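Local coordinates for protein endo-b-1,4-glucanase (Nasutitermes takasagoensis, PDB 1KS8) that probably cleaves internal beta-1,4-glucosidic linkages in cellulose and related beta-glucans, as a family 9 glycoside hydrolase, at residues 344-349 against 390-395. Numbering follows the deposited sequence.
Sequences RSFVCG and ALVGGP
Phe346 reaches from the loop 344-349 along Val392 and Gly394 to Pro395. Its CB starts against Val392 CG2, and with CG anti to the carbonyl carbon (chi1 -75°) the far end of the ring is brought up to Gly394 and Pro395 of 390-395. Phe346 CD1 is the next atom in contact, 4.1 Å from Val392 CG2, which sits at the ring edge, and equally close to Gly394 CA. At the tip, CE1, CZ and CE2 lie against Pro395 CD, 3.7 Å from Phe346 CZ; this methylene stands over one ring face, offset toward the rim, in a CH-pi contact. Tyr401 adds an edge-to-face partner. An alanine in place of Phe346 would probably open a gap over Pro395 CD and leave Val392 CG2 without its aromatic neighbour. In the (alpha/alpha)6 fold of family 9, the contact joins the loop after helix 324-341 to the one after helix 374-377. Val347 and Leu391 form a non-hydrogen-bonded antiparallel pair, a single bridge. Two backbone hydrogen bonds flank it. Val392 N donates to Phe346 O, nearly straight at 174°. Cys348 N donates to Ala390 O at 2.9 Å. The same Ala390 O also receives a CA-H...O contact from Val347. Diagonally across the bridge, Cys348 SG rests 3.9 Å from Val392 CG1, while the Val392 side chain lies about 7 Å from those of Asp403 and Glu412, both predicted active-site residues.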
ATOM      1  N   ARG A 344      -3.257  24.222   0.804  1.00 11.58           N
ATOM      2  CA  ARG A 344      -4.090  23.510   1.762  1.00 10.75           C
ATOM      3  C   ARG A 344      -3.576  22.091   1.906  1.00  9.63           C
ATOM      4  O   ARG A 344      -2.894  21.572   1.022  1.00 10.23           O
ATOM      5  CB  ARG A 344      -5.550  23.473   1.294  1.00 11.33           C
ATOM      6  CG  ARG A 344      -5.801  22.576   0.087  1.00 11.91           C
ATOM      7  CD  ARG A 344      -7.239  22.692  -0.401  1.00 12.01           C
ATOM      8  NE  ARG A 344      -8.196  22.191   0.579  1.00 13.74           N
ATOM      9  CZ  ARG A 344      -9.517  22.297   0.456  1.00 13.79           C
ATOM     10  NH1 ARG A 344     -10.041  22.891  -0.607  1.00 13.86           N
ATOM     11  NH2 ARG A 344     -10.313  21.802   1.394  1.00 13.26           N
ATOM     12  N   SER A 345      -3.899  21.474   3.033  1.00  8.91           N
ATOM     13  CA  SER A 345      -3.498  20.103   3.286  1.00  8.11           C
ATOM     14  C   SER A 345      -4.386  19.154   2.496  1.00  8.01           C
ATOM     15  O   SER A 345      -5.567  19.431   2.276  1.00  9.20           O
ATOM     16  CB  SER A 345      -3.634  19.777   4.772  1.00  9.43           C
ATOM     17  OG  SER A 345      -3.589  18.374   4.978  1.00  9.12           O
ATOM     18  N   PHE A 346      -3.804  18.041   2.064  1.00  7.78           N
ATOM     19  CA  PHE A 346      -4.544  17.014   1.339  1.00  7.39           C
ATOM     20  C   PHE A 346      -4.534  15.732   2.156  1.00  8.33           C
ATOM     21  O   PHE A 346      -4.806  14.645   1.647  1.00  8.12           O
ATOM     22  CB  PHE A 346      -3.942  16.796  -0.046  1.00  7.40           C
ATOM     23  CG  PHE A 346      -4.264  17.899  -1.010  1.00  7.50           C
ATOM     24  CD1 PHE A 346      -5.554  18.038  -1.518  1.00  8.37           C
ATOM     25  CD2 PHE A 346      -3.299  18.835  -1.370  1.00  7.66           C
ATOM     26  CE1 PHE A 346      -5.879  19.095  -2.368  1.00 10.20           C
ATOM     27  CE2 PHE A 346      -3.616  19.894  -2.217  1.00  9.54           C
ATOM     28  CZ  PHE A 346      -4.909  20.022  -2.716  1.00  9.34           C
ATOM     29  N   VAL A 347      -4.209  15.883   3.436  1.00  7.84           N
ATOM     30  CA  VAL A 347      -4.191  14.772   4.379  1.00  6.97           C
ATOM     31  C   VAL A 347      -5.325  15.026   5.373  1.00  7.70           C
ATOM     32  O   VAL A 347      -5.310  16.011   6.112  1.00  7.98           O
ATOM     33  CB  VAL A 347      -2.853  14.696   5.140  1.00  7.09           C
ATOM     34  CG1 VAL A 347      -2.916  13.598   6.197  1.00  8.00           C
ATOM     35  CG2 VAL A 347      -1.717  14.425   4.163  1.00  8.46           C
ATOM     36  N   CYS A 348      -6.317  14.144   5.381  1.00  7.47           N
ATOM     37  CA  CYS A 348      -7.452  14.306   6.280  1.00  9.48           C
ATOM     38  C   CYS A 348      -7.014  14.407   7.736  1.00  8.48           C
ATOM     39  O   CYS A 348      -6.095  13.714   8.165  1.00  8.45           O
ATOM     40  CB  CYS A 348      -8.420  13.130   6.121  1.00 10.04           C
ATOM     41  SG  CYS A 348      -9.148  12.998   4.462  1.00 28.58           S
ATOM     42  N   GLY A 349      -7.680  15.281   8.487  1.00  8.21           N
ATOM     43  CA  GLY A 349      -7.370  15.458   9.894  1.00  8.45           C
ATOM     44  C   GLY A 349      -6.048  16.135  10.194  1.00  7.63           C
ATOM     45  O   GLY A 349      -5.587  16.123  11.336  1.00  9.27           O
ATOM     46  N   ALA A 390      -5.412  10.053   6.289  1.00  7.48           N
ATOM     47  CA  ALA A 390      -5.693   9.628   4.920  1.00  6.74           C
ATOM     48  C   ALA A 390      -5.276  10.618   3.839  1.00  6.89           C
ATOM     49  O   ALA A 390      -5.677  11.785   3.863  1.00  7.16           O
ATOM     50  CB  ALA A 390      -7.183   9.310   4.774  1.00  7.64           C
ATOM     51  N   LEU A 391      -4.479  10.138   2.887  1.00  6.71           N
ATOM     52  CA  LEU A 391      -4.032  10.956   1.760  1.00  6.33           C
ATOM     53  C   LEU A 391      -5.073  10.796   0.647  1.00  7.35           C
ATOM     54  O   LEU A 391      -5.314   9.680   0.176  1.00  7.28           O
ATOM     55  CB  LEU A 391      -2.664  10.472   1.265  1.00  7.37           C
ATOM     56  CG  LEU A 391      -2.054  11.227   0.078  1.00  5.95           C
ATOM     57  CD1 LEU A 391      -1.687  12.644   0.501  1.00  8.14           C
ATOM     58  CD2 LEU A 391      -0.815  10.491  -0.414  1.00  8.20           C
ATOM     59  N   VAL A 392      -5.702  11.894   0.233  1.00  6.48           N
ATOM     60  CA  VAL A 392      -6.711  11.813  -0.820  1.00  6.76           C
ATOM     61  C   VAL A 392      -6.092  11.824  -2.216  1.00  6.76           C
ATOM     62  O   VAL A 392      -4.882  12.001  -2.368  1.00  7.52           O
ATOM     63  CB  VAL A 392      -7.740  12.981  -0.725  1.00  6.76           C
ATOM     64  CG1 VAL A 392      -8.458  12.939   0.616  1.00  7.87           C
ATOM     65  CG2 VAL A 392      -7.053  14.319  -0.931  1.00  7.09           C
ATOM     66  N   GLY A 393      -6.931  11.622  -3.230  1.00  7.76           N
ATOM     67  CA  GLY A 393      -6.452  11.636  -4.601  1.00  8.10           C
ATOM     68  C   GLY A 393      -5.711  12.934  -4.857  1.00  8.28           C
ATOM     69  O   GLY A 393      -4.601  12.934  -5.394  1.00  8.99           O
ATOM     70  N   GLY A 394      -6.327  14.051  -4.487  1.00  8.46           N
ATOM     71  CA  GLY A 394      -5.662  15.327  -4.658  1.00  9.24           C
ATOM     72  C   GLY A 394      -6.235  16.276  -5.684  1.00  9.09           C
ATOM     73  O   GLY A 394      -7.334  16.071  -6.197  1.00 10.00           O
ATOM     74  N   PRO A 395      -5.486  17.339  -6.007  1.00  9.41           N
ATOM     75  CA  PRO A 395      -5.886  18.362  -6.976  1.00 10.06           C
ATOM     76  C   PRO A 395      -5.669  17.934  -8.420  1.00 10.75           C
ATOM     77  O   PRO A 395      -5.055  16.898  -8.691  1.00 11.21           O
ATOM     78  CB  PRO A 395      -5.007  19.543  -6.593  1.00 11.58           C
ATOM     79  CG  PRO A 395      -3.718  18.860  -6.250  1.00 12.33           C
ATOM     80  CD  PRO A 395      -4.172  17.665  -5.417  1.00 10.87           C
TER